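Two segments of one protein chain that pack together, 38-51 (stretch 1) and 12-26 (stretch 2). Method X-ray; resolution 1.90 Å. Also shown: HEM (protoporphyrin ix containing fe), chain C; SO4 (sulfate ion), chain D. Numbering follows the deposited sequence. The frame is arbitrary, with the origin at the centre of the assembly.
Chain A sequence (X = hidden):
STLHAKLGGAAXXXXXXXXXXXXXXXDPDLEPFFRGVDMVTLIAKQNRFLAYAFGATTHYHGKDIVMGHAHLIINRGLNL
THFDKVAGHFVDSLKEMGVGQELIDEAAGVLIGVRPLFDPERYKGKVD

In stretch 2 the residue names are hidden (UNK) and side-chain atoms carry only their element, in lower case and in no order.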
ATOM      1  N   ASP A  38       1.951 -14.474  -6.797  1.00 17.33           N
ATOM      2  CA  ASP A  38       3.046 -15.173  -6.142  1.00 15.98           C
ATOM      3  C   ASP A  38       3.602 -14.334  -4.993  1.00 16.66           C
ATOM      4  O   ASP A  38       3.507 -13.104  -4.990  1.00 16.32           O
ATOM      5  CB  ASP A  38       4.149 -15.495  -7.159  1.00 20.54           C
ATOM      6  CG  ASP A  38       5.004 -14.287  -7.497  1.00 21.76           C
ATOM      7  OD1 ASP A  38       5.947 -14.003  -6.721  1.00 20.56           O
ATOM      8  OD2 ASP A  38       4.737 -13.622  -8.525  1.00 17.48           O
ATOM      9  N   MET A  39       4.199 -15.017  -4.020  1.00 16.84           N
ATOM     10  CA  MET A  39       4.588 -14.366  -2.770  1.00 24.13           C
ATOM     11  C   MET A  39       5.764 -13.415  -2.953  1.00 18.88           C
ATOM     12  O   MET A  39       5.902 -12.447  -2.194  1.00 20.17           O
ATOM     13  CB  MET A  39       4.934 -15.425  -1.723  1.00 33.16           C
ATOM     14  CG  MET A  39       5.066 -14.885  -0.309  1.00 48.64           C
ATOM     15  SD  MET A  39       3.468 -14.773   0.530  1.00 60.84           S
ATOM     16  CE  MET A  39       3.147 -16.516   0.822  1.00 59.15           C
ATOM     17  N   VAL A  40       6.635 -13.681  -3.923  1.00 17.29           N
ATOM     18  CA  VAL A  40       7.760 -12.780  -4.156  1.00 18.53           C
ATOM     19  C   VAL A  40       7.242 -11.435  -4.648  1.00 16.71           C
ATOM     20  O   VAL A  40       7.609 -10.374  -4.126  1.00 15.63           O
ATOM     21  CB  VAL A  40       8.763 -13.414  -5.142  1.00 18.84           C
ATOM     22  CG1 VAL A  40       9.834 -12.408  -5.554  1.00 19.04           C
ATOM     23  CG2 VAL A  40       9.404 -14.654  -4.528  1.00 20.54           C
ATOM     24  N   THR A  41       6.338 -11.467  -5.626  1.00 15.30           N
ATOM     25  CA  THR A  41       5.700 -10.245  -6.099  1.00 15.42           C
ATOM     26  C   THR A  41       5.004  -9.502  -4.963  1.00 13.45           C
ATOM     27  O   THR A  41       5.097  -8.273  -4.871  1.00 12.54           O
ATOM     28  CB  THR A  41       4.705 -10.588  -7.208  1.00 16.82           C
ATOM     29  OG1 THR A  41       5.404 -11.224  -8.299  1.00 18.58           O
ATOM     30  CG2 THR A  41       3.995  -9.351  -7.693  1.00 15.74           C
ATOM     31  N   LEU A  42       4.314 -10.230  -4.080  1.00 13.06           N
ATOM     32  CA  LEU A  42       3.554  -9.580  -3.016  1.00 14.46           C
ATOM     33  C   LEU A  42       4.480  -8.925  -2.000  1.00 13.03           C
ATOM     34  O   LEU A  42       4.262  -7.779  -1.594  1.00 12.05           O
ATOM     35  CB  LEU A  42       2.642 -10.591  -2.318  1.00 20.64           C
ATOM     36  CG  LEU A  42       1.369 -10.986  -3.061  1.00 30.17           C
ATOM     37  CD1 LEU A  42       0.492 -11.878  -2.198  1.00 33.20           C
ATOM     38  CD2 LEU A  42       0.620  -9.737  -3.497  1.00 30.54           C
ATOM     39  N   ILE A  43       5.507  -9.651  -1.562  1.00 13.85           N
ATOM     40  CA  ILE A  43       6.462  -9.078  -0.620  1.00 14.42           C
ATOM     41  C   ILE A  43       7.139  -7.862  -1.238  1.00 16.68           C
ATOM     42  O   ILE A  43       7.327  -6.836  -0.575  1.00 15.71           O
ATOM     43  CB  ILE A  43       7.484 -10.143  -0.177  1.00 17.27           C
ATOM     44  CG1 ILE A  43       6.786 -11.244   0.610  1.00 23.56           C
ATOM     45  CG2 ILE A  43       8.599  -9.525   0.671  1.00 17.37           C
ATOM     46  CD1 ILE A  43       6.051 -10.744   1.835  1.00 33.79           C
ATOM     47  N   ALA A  44       7.495  -7.948  -2.524  1.00 14.36           N
ATOM     48  CA  ALA A  44       8.111  -6.801  -3.186  1.00 14.34           C
ATOM     49  C   ALA A  44       7.142  -5.629  -3.252  1.00 13.16           C
ATOM     50  O   ALA A  44       7.536  -4.478  -3.044  1.00 13.21           O
ATOM     51  CB  ALA A  44       8.590  -7.183  -4.593  1.00 14.85           C
ATOM     52  N   LYS A  45       5.865  -5.911  -3.529  1.00 14.51           N
ATOM     53  CA  LYS A  45       4.850  -4.864  -3.527  1.00 13.28           C
ATOM     54  C   LYS A  45       4.800  -4.143  -2.186  1.00 13.50           C
ATOM     55  O   LYS A  45       4.777  -2.904  -2.129  1.00 11.03           O
ATOM     56  CB  LYS A  45       3.478  -5.464  -3.844  1.00 14.22           C
ATOM     57  CG  LYS A  45       2.310  -4.601  -3.354  1.00 10.35           C
ATOM     58  CD  LYS A  45       0.970  -5.222  -3.740  1.00 12.95           C
ATOM     59  CE  LYS A  45      -0.191  -4.571  -2.987  1.00 13.34           C
ATOM     60  NZ  LYS A  45      -0.270  -3.085  -3.186  1.00 10.16           N
ATOM     61  N   GLN A  46       4.745  -4.904  -1.092  1.00 11.48           N
ATOM     62  CA  GLN A  46       4.602  -4.285   0.220  1.00 11.53           C
ATOM     63  C   GLN A  46       5.815  -3.434   0.553  1.00 12.89           C
ATOM     64  O   GLN A  46       5.684  -2.342   1.123  1.00 12.87           O
ATOM     65  CB  GLN A  46       4.369  -5.364   1.273  1.00 17.08           C
ATOM     66  CG  GLN A  46       3.102  -6.185   0.998  1.00 17.54           C
ATOM     67  CD  GLN A  46       1.840  -5.338   1.087  1.00 23.18           C
ATOM     68  OE1 GLN A  46       1.482  -4.611   0.152  1.00 17.10           O
ATOM     69  NE2 GLN A  46       1.161  -5.423   2.229  1.00 26.87           N
ATOM     70  N   ASN A  47       7.009  -3.913   0.195  1.00 13.15           N
ATOM     71  CA  ASN A  47       8.219  -3.131   0.426  1.00 14.04           C
ATOM     72  C   ASN A  47       8.212  -1.833  -0.365  1.00 13.78           C
ATOM     73  O   ASN A  47       8.634  -0.792   0.145  1.00 14.23           O
ATOM     74  CB  ASN A  47       9.452  -3.960   0.074  1.00 16.12           C
ATOM     75  CG  ASN A  47       9.925  -4.780   1.242  1.00 16.61           C
ATOM     76  OD1 ASN A  47      10.543  -4.248   2.151  1.00 16.74           O
ATOM     77  ND2 ASN A  47       9.607  -6.067   1.243  1.00 16.14           N
ATOM     78  N   ARG A  48       7.765  -1.875  -1.623  1.00 13.23           N
ATOM     79  CA  ARG A  48       7.747  -0.659  -2.429  1.00 13.17           C
ATOM     80  C   ARG A  48       6.644   0.294  -1.963  1.00 14.42           C
ATOM     81  O   ARG A  48       6.823   1.519  -1.986  1.00 12.80           O
ATOM     82  CB  ARG A  48       7.580  -1.021  -3.907  1.00 14.51           C
ATOM     83  CG  ARG A  48       8.119   0.050  -4.843  1.00 20.31           C
ATOM     84  CD  ARG A  48       8.138  -0.393  -6.293  1.00 17.58           C
ATOM     85  NE  ARG A  48       8.915   0.548  -7.097  1.00 17.91           N
ATOM     86  CZ  ARG A  48       8.919   0.573  -8.426  1.00 26.27           C
ATOM     87  NH1 ARG A  48       8.176  -0.283  -9.121  1.00 27.09           N
ATOM     88  NH2 ARG A  48       9.656   1.468  -9.059  1.00 23.17           N
ATOM     89  N   PHE A  49       5.509  -0.260  -1.523  1.00 11.92           N
ATOM     90  CA  PHE A  49       4.429   0.544  -0.942  1.00 12.42           C
ATOM     91  C   PHE A  49       4.941   1.323   0.259  1.00 13.55           C
ATOM     92  O   PHE A  49       4.740   2.541   0.369  1.00 12.96           O
ATOM     93  CB  PHE A  49       3.270  -0.389  -0.543  1.00 10.35           C
ATOM     94  CG  PHE A  49       2.011   0.308  -0.060  1.00  9.86           C
ATOM     95  CD1 PHE A  49       1.994   1.037   1.124  1.00 11.52           C
ATOM     96  CD2 PHE A  49       0.817   0.140  -0.746  1.00  9.14           C
ATOM     97  CE1 PHE A  49       0.820   1.660   1.575  1.00 13.63           C
ATOM     98  CE2 PHE A  49      -0.356   0.752  -0.309  1.00 10.33           C
ATOM     99  CZ  PHE A  49      -0.351   1.512   0.861  1.00 11.17           C
ATOM    100  N   LEU A  50       5.630   0.628   1.166  1.00 12.32           N
ATOM    101  CA  LEU A  50       6.192   1.274   2.346  1.00 13.14           C
ATOM    102  C   LEU A  50       7.224   2.327   1.957  1.00 14.01           C
ATOM    103  O   LEU A  50       7.230   3.438   2.498  1.00 14.50           O
ATOM    104  CB  LEU A  50       6.803   0.208   3.260  1.00 13.72           C
ATOM    105  CG  LEU A  50       7.612   0.673   4.471  1.00 17.55           C
ATOM    106  CD1 LEU A  50       6.740   1.487   5.415  1.00 19.20           C
ATOM    107  CD2 LEU A  50       8.166  -0.548   5.186  1.00 19.24           C
ATOM    108  N   ALA A  51       8.117   1.990   1.023  1.00 14.38           N
ATOM    109  CA  ALA A  51       9.107   2.962   0.570  1.00 15.37           C
ATOM    110  C   ALA A  51       8.432   4.192  -0.042  1.00 18.54           C
ATOM    111  O   ALA A  51       8.825   5.332   0.236  1.00 16.01           O
ATOM    112  CB  ALA A  51      10.061   2.300  -0.428  1.00 15.85           C
ATOM    113  N   UNK A  12      13.232  -3.782  11.735  1.00 24.38           N
ATOM    114  CA  UNK A  12      11.903  -3.198  11.886  1.00 25.70           C
ATOM    115  C   UNK A  12      11.196  -3.066  10.539  1.00 24.50           C
ATOM    116  O   UNK A  12       9.975  -3.247  10.451  1.00 20.25           O
ATOM    117  c   UNK A  12      12.012  -1.843  12.577  1.00 23.48           C
ATOM    118  N   UNK A  13      11.943  -2.753   9.479  1.00 22.73           N
ATOM    119  CA  UNK A  13      11.330  -2.626   8.158  1.00 21.40           C
ATOM    120  C   UNK A  13      10.676  -3.940   7.750  1.00 19.27           C
ATOM    121  O   UNK A  13       9.499  -3.977   7.382  1.00 18.03           O
ATOM    122  c   UNK A  13      11.772  -2.253   5.729  1.00 21.96           C
ATOM    123  c   UNK A  13      12.368  -2.175   7.118  1.00 20.23           C
ATOM    124  c   UNK A  13      12.852  -0.772   7.421  1.00 28.39           C
ATOM    125  N   UNK A  14      11.427  -5.041   7.830  1.00 22.80           N
ATOM    126  CA  UNK A  14      10.861  -6.335   7.461  1.00 20.04           C
ATOM    127  C   UNK A  14       9.700  -6.703   8.375  1.00 19.70           C
ATOM    128  O   UNK A  14       8.704  -7.274   7.924  1.00 18.84           O
ATOM    129  c   UNK A  14      11.940  -7.417   7.499  1.00 21.58           C
ATOM    130  N   UNK A  15       9.811  -6.375   9.667  1.00 21.06           N
ATOM    131  CA  UNK A  15       8.720  -6.663  10.588  1.00 20.39           C
ATOM    132  C   UNK A  15       7.477  -5.877  10.214  1.00 18.83           C
ATOM    133  O   UNK A  15       6.367  -6.414  10.249  1.00 18.27           O
ATOM    134  c   UNK A  15       9.139  -6.351  12.025  1.00 21.72           C
ATOM    135  N   UNK A  16       7.647  -4.606   9.841  1.00 18.27           N
ATOM    136  CA  UNK A  16       6.504  -3.788   9.432  1.00 19.16           C
ATOM    137  C   UNK A  16       5.834  -4.362   8.190  1.00 24.23           C
ATOM    138  O   UNK A  16       4.600  -4.417   8.109  1.00 15.00           O
ATOM    139  c   UNK A  16       5.750  -1.462   8.807  1.00 18.73           C
ATOM    140  c   UNK A  16       6.951  -2.350   9.172  1.00 16.85           C
ATOM    141  o   UNK A  16       7.594  -1.835  10.345  1.00 18.85           O
ATOM    142  N   UNK A  17       6.637  -4.783   7.208  1.00 15.89           N
ATOM    143  CA  UNK A  17       6.090  -5.393   5.997  1.00 15.02           C
ATOM    144  C   UNK A  17       5.269  -6.634   6.341  1.00 15.10           C
ATOM    145  O   UNK A  17       4.164  -6.831   5.813  1.00 14.19           O
ATOM    146  c   UNK A  17       7.228  -5.710   5.001  1.00 22.02           C
ATOM    147  c   UNK A  17       6.737  -6.642   3.881  1.00 15.65           C
ATOM    148  c   UNK A  17       7.793  -4.415   4.400  1.00 19.07           C
ATOM    149  N   UNK A  18       5.782  -7.480   7.242  1.00 16.33           N
ATOM    150  CA  UNK A  18       5.059  -8.697   7.610  1.00 16.70           C
ATOM    151  C   UNK A  18       3.733  -8.372   8.289  1.00 16.16           C
ATOM    152  O   UNK A  18       2.696  -8.968   7.965  1.00 15.92           O
ATOM    153  c   UNK A  18       6.831 -10.512   7.697  1.00 39.62           C
ATOM    154  o   UNK A  18       6.756 -10.482   6.445  1.00 39.99           O
ATOM    155  o   UNK A  18       7.615 -11.265   8.314  1.00 40.18           O
ATOM    156  c   UNK A  18       5.929  -9.584   8.502  1.00 31.55           C
ATOM    157  N   UNK A  19       3.744  -7.424   9.230  1.00 16.33           N
ATOM    158  CA  UNK A  19       2.501  -6.993   9.873  1.00 15.95           C
ATOM    159  C   UNK A  19       1.492  -6.549   8.819  1.00 18.21           C
ATOM    160  O   UNK A  19       0.334  -6.984   8.813  1.00 14.21           O
ATOM    161  c   UNK A  19       3.572  -6.378  12.074  1.00 18.16           C
ATOM    162  c   UNK A  19       2.778  -5.861  10.878  1.00 17.54           C
ATOM    163  c   UNK A  19       1.448  -5.181  11.316  1.00 15.90           C
ATOM    164  N   UNK A  20       1.943  -5.697   7.895  1.00 13.80           N
ATOM    165  CA  UNK A  20       1.075  -5.106   6.886  1.00 12.60           C
ATOM    166  C   UNK A  20       0.562  -6.170   5.932  1.00 19.14           C
ATOM    167  O   UNK A  20      -0.637  -6.226   5.641  1.00 14.41           O
ATOM    168  c   UNK A  20      -0.221  -1.925   3.045  1.00 10.84           C
ATOM    169  c   UNK A  20       1.771  -2.948   3.912  1.00 12.15           C
ATOM    170  c   UNK A  20       1.864  -4.010   6.165  1.00 12.28           C
ATOM    171  c   UNK A  20       1.108  -2.270   2.896  1.00 12.51           C
ATOM    172  c   UNK A  20      -0.215  -2.927   5.238  1.00 10.75           C
ATOM    173  c   UNK A  20      -0.890  -2.254   4.214  1.00 12.94           C
ATOM    174  c   UNK A  20       1.116  -3.301   5.079  1.00 13.76           C
ATOM    175  N   UNK A  21       1.454  -7.053   5.481  1.00 16.56           N
ATOM    176  CA  UNK A  21       1.072  -8.154   4.605  1.00 13.78           C
ATOM    177  C   UNK A  21       0.005  -9.033   5.246  1.00 12.87           C
ATOM    178  O   UNK A  21      -1.013  -9.359   4.618  1.00 12.55           O
ATOM    179  c   UNK A  21       1.730 -12.684   3.720  1.00 43.16           C
ATOM    180  c   UNK A  21       1.472 -11.570   1.625  1.00 47.37           C
ATOM    181  c   UNK A  21       1.746 -10.364   2.241  1.00 42.65           C
ATOM    182  c   UNK A  21       2.002 -11.471   4.326  1.00 35.26           C
ATOM    183  o   UNK A  21       1.188 -13.929   1.760  1.00 57.49           O
ATOM    184  c   UNK A  21       1.464 -12.725   2.370  1.00 48.38           C
ATOM    185  c   UNK A  21       2.014 -10.295   3.597  1.00 29.59           C
ATOM    186  c   UNK A  21       2.314  -8.977   4.259  1.00 21.49           C
ATOM    187  N   UNK A  22       0.216  -9.417   6.507  1.00 13.89           N
ATOM    188  CA  UNK A  22      -0.717 -10.330   7.162  1.00 14.51           C
ATOM    189  C   UNK A  22      -2.080  -9.680   7.354  1.00 14.77           C
ATOM    190  O   UNK A  22      -3.114 -10.342   7.196  1.00 20.30           O
ATOM    191  c   UNK A  22       1.065 -11.736   8.328  1.00 24.49           C
ATOM    192  c   UNK A  22       1.642 -12.146   9.669  1.00 27.79           C
ATOM    193  n   UNK A  22       4.094 -12.305  10.187  1.00 33.51           N
ATOM    194  c   UNK A  22       2.935 -12.951   9.501  1.00 35.00           C
ATOM    195  c   UNK A  22      -0.132 -10.807   8.496  1.00 18.85           C
ATOM    196  N   UNK A  23      -2.108  -8.377   7.653  1.00 13.45           N
ATOM    197  CA  UNK A  23      -3.384  -7.662   7.726  1.00 12.64           C
ATOM    198  C   UNK A  23      -4.161  -7.777   6.417  1.00 11.70           C
ATOM    199  O   UNK A  23      -5.368  -8.027   6.423  1.00 13.83           O
ATOM    200  c   UNK A  23      -2.166  -4.128  11.186  1.00 18.72           C
ATOM    201  c   UNK A  23      -3.157  -6.189   8.076  1.00 12.33           C
ATOM    202  c   UNK A  23      -2.878  -5.905   9.541  1.00 16.65           C
ATOM    203  c   UNK A  23      -2.547  -4.429   9.745  1.00 16.69           C
ATOM    204  n   UNK A  23      -3.312  -4.358  12.119  1.00 16.43           N
ATOM    205  N   UNK A  24      -3.486  -7.586   5.277  1.00 11.09           N
ATOM    206  CA  UNK A  24      -4.188  -7.666   3.998  1.00 13.65           C
ATOM    207  C   UNK A  24      -4.683  -9.081   3.730  1.00 16.64           C
ATOM    208  O   UNK A  24      -5.829  -9.280   3.303  1.00 18.55           O
ATOM    209  c   UNK A  24      -1.947  -5.467   1.658  1.00 17.05           C
ATOM    210  c   UNK A  24      -2.642  -5.811   2.968  1.00 16.71           C
ATOM    211  c   UNK A  24      -3.284  -7.193   2.858  1.00  9.78           C
ATOM    212  c   UNK A  24      -3.675  -4.753   3.321  1.00 15.59           C
ATOM    213  N   UNK A  25      -3.831 -10.086   3.958  1.00 14.05           N
ATOM    214  CA  UNK A  25      -4.246 -11.453   3.663  1.00 14.77           C
ATOM    215  C   UNK A  25      -5.332 -11.935   4.617  1.00 15.76           C
ATOM    216  O   UNK A  25      -6.121 -12.813   4.254  1.00 14.80           O
ATOM    217  c   UNK A  25      -1.906 -11.960   2.745  1.00 18.97           C
ATOM    218  s   UNK A  25      -2.479 -11.664   1.042  1.00 26.36           S
ATOM    219  c   UNK A  25      -3.031 -12.389   3.696  1.00 16.30           C
ATOM    220  c   UNK A  25      -2.948 -13.333   0.580  1.00 30.19           C
ATOM    221  N   UNK A  26      -5.425 -11.361   5.811  1.00 13.22           N
ATOM    222  CA  UNK A  26      -6.427 -11.796   6.769  1.00 14.04           C
ATOM    223  C   UNK A  26      -7.704 -10.975   6.697  1.00 16.73           C
ATOM    224  O   UNK A  26      -8.619 -11.208   7.488  1.00 17.88           O
ATOM    225  o   UNK A  26      -4.858 -13.924   7.879  1.00 29.44           O
ATOM    226  c   UNK A  26      -5.840 -11.760   8.181  1.00 24.32           C
ATOM    227  n   UNK A  26      -3.671 -12.424   9.067  1.00 29.43           N
ATOM    228  c   UNK A  26      -4.743 -12.799   8.371  1.00 31.66           C
TER
HETATM  229  CHA HEM C 201       0.708  -4.394  -7.277  1.00 13.75           C
HETATM  230  CHB HEM C 201       1.786  -0.450  -4.701  1.00 10.50           C
HETATM  231  CHC HEM C 201      -2.920  -0.004  -3.654  1.00  8.07           C
HETATM  232  CHD HEM C 201      -3.456  -4.670  -4.761  1.00 10.94           C
HETATM  233  C1A HEM C 201       1.450  -3.369  -6.733  1.00 13.77           C
HETATM  234  C2A HEM C 201       2.874  -3.099  -6.888  1.00 13.84           C
HETATM  235  C3A HEM C 201       3.145  -2.003  -6.152  1.00 13.10           C
HETATM  236  C4A HEM C 201       1.928  -1.548  -5.521  1.00  8.62           C
HETATM  237  CMA HEM C 201       4.495  -1.280  -5.974  1.00 11.28           C
HETATM  238  CAA HEM C 201       3.896  -3.908  -7.746  1.00 22.40           C
HETATM  239  CBA HEM C 201       4.012  -5.360  -7.283  1.00 34.87           C
HETATM  240  CGA HEM C 201       5.152  -6.101  -7.958  1.00 39.48           C
HETATM  241  O1A HEM C 201       5.139  -6.249  -9.221  1.00 34.09           O
HETATM  242  O2A HEM C 201       6.063  -6.564  -7.210  1.00 31.63           O
HETATM  243  C1B HEM C 201       0.579   0.092  -4.304  1.00  9.27           C
HETATM  244  C2B HEM C 201       0.343   1.442  -3.835  1.00 10.14           C
HETATM  245  C3B HEM C 201      -0.966   1.550  -3.564  1.00 10.74           C
HETATM  246  C4B HEM C 201      -1.584   0.272  -3.821  1.00 11.13           C
HETATM  247  CMB HEM C 201       1.410   2.555  -3.714  1.00 10.96           C
HETATM  248  CAB HEM C 201      -1.769   2.756  -3.020  1.00 13.05           C
HETATM  249  CBB HEM C 201      -1.229   3.759  -2.329  1.00 15.27           C
HETATM  250  C1C HEM C 201      -3.458  -1.259  -3.772  1.00  8.36           C
HETATM  251  C2C HEM C 201      -4.760  -1.657  -3.326  1.00  8.65           C
HETATM  252  C3C HEM C 201      -4.922  -2.949  -3.597  1.00  7.07           C
HETATM  253  C4C HEM C 201      -3.715  -3.414  -4.259  1.00  6.96           C
HETATM  254  CMC HEM C 201      -5.764  -0.722  -2.617  1.00 13.02           C
HETATM  255  CAC HEM C 201      -6.187  -3.760  -3.255  1.00  9.16           C
HETATM  256  CBC HEM C 201      -6.095  -5.039  -2.879  1.00 16.34           C
HETATM  257  C1D HEM C 201      -2.406  -4.976  -5.611  1.00 12.66           C
HETATM  258  C2D HEM C 201      -2.243  -6.199  -6.370  1.00  8.10           C
HETATM  259  C3D HEM C 201      -1.100  -6.120  -7.048  1.00 10.24           C
HETATM  260  C4D HEM C 201      -0.492  -4.844  -6.756  1.00 11.18           C
HETATM  261  CMD HEM C 201      -3.230  -7.380  -6.348  1.00  9.11           C
HETATM  262  CAD HEM C 201      -0.461  -7.189  -7.982  1.00 14.46           C
HETATM  263  CBD HEM C 201      -1.125  -7.162  -9.352  1.00 22.24           C
HETATM  264  CGD HEM C 201      -0.496  -8.261 -10.178  1.00 23.50           C
HETATM  265  O1D HEM C 201       0.742  -8.456 -10.079  1.00 22.50           O
HETATM  266  O2D HEM C 201      -1.230  -8.923 -10.944  1.00 27.71           O
HETATM  267  NA  HEM C 201       0.926  -2.418  -5.888  1.00 10.63           N
HETATM  268  NB  HEM C 201      -0.624  -0.598  -4.288  1.00  8.14           N
HETATM  269  NC  HEM C 201      -2.855  -2.351  -4.344  1.00  9.76           N
HETATM  270  ND  HEM C 201      -1.319  -4.159  -5.881  1.00  7.35           N
HETATM  271 FE   HEM C 201      -0.972  -2.389  -5.078  1.00  7.94          FE
HETATM  272  S   SO4 D 202      12.162   2.480  -6.877  1.00 26.82           S
HETATM  273  O1  SO4 D 202      12.881   3.352  -5.965  1.00 24.63           O
HETATM  274  O2  SO4 D 202      13.118   1.812  -7.768  1.00 30.21           O
HETATM  275  O3  SO4 D 202      11.257   3.273  -7.714  1.00 25.17           O
HETATM  276  O4  SO4 D 202      11.417   1.487  -6.099  1.00 27.62           O

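Position 12 has one side-chain carbon, out of reach of stretch 1. It is Ala 12.

Position 13 has three carbons, one carrying the other two. A branch carbon lies 4.0 Å from Leu 50 CD2. Branching at CB with no heteroatom gives Val 13.

Positions 14 and 15 have one carbon each. The first points away from stretch 1 and the second is out of reach. They are Ala 14 and Ala 15.

Position 16 has a carbon carrying one oxygen and one carbon. The terminal carbon is 4.4 Å from Leu 50 CD2. This is Thr 16. Its OG1 donates to Ala 12 O at 2.8 Å, so the hydroxyl is satisfied within its own helix.

Position 17 again has three carbons forked at CB. One branch is 3.7 Å from Gln 46 CB; the other is 4.0 Å from Leu 50 CD2 and 3.6 Å from Asn 47 OD1. It is Val 17. Its CA is 6.1 Å from Gln 46 CA, where the two backbones come close.

Position 18 has two carbons, the second carrying two oxygens. That is a carboxylate on a short stem, Asp 18. It makes no contact within 4.5 Å.

Position 19 has three carbons forked at CB, out of reach. It is Val 19.

Position 20 has one carbon, then a ring of six carbons with no oxygen. Gln 46 NE2 sits over one face, 3.1 Å from a ring carbon. The residue is Phe 20. Its edge points toward the face of Phe 49, with planes at 56°.

Position 21 has one carbon, then a six-carbon ring bearing one oxygen. Ile 43 CD1 lies over one ring face, 4.3 Å from a ring carbon. Leu 42 CD1 is at the ring edge, 4.0 Å from another ring carbon. The residue is Tyr 21. Tyr 21 OH and Met 39 SD are modelled 2.7 Å apart, too close to carry meaning.

Positions 22 and 23 each have four carbons in a row ending in nitrogen. Neither touches stretch 1. They are Lys 22 and Lys 23.

Position 24 has four carbons, forked at the second. One terminal carbon is 3.2 Å from Gln 46 NE2. The fork at the second carbon gives Leu 24.

Position 25 is unbranched: two carbons, a sulfur and a carbon. The sulfur is 4.4 Å from Leu 42 CD1. It is Met 25.

Position 26 has two carbons, the second carrying one oxygen and one nitrogen. This amide, out of reach, is Asn 26.

The helices cross at 113°, with axes 9.7 Å apart at closest approach. Two knobs interlock them. Tyr 21 sits among Met 39, Leu 42, Ile 43 and Gln 46. Gln 46 sits among Val 17, Phe 20, Tyr 21 and Leu 24. No hydrogen bond crosses. The contact rests on the fit of side chains, mostly apolar, around the polar Gln 46, whose NE2 lies over the Phe 20 ring. Leu 50 extends it against Val 13 and Val 17. Phe 49 touches Phe 20 and also the heme, whose iron is bound by Lys 45 NZ at 2.1 Å.

Stretch 2, residues 12-26: AVAATVDVFYKKLMN
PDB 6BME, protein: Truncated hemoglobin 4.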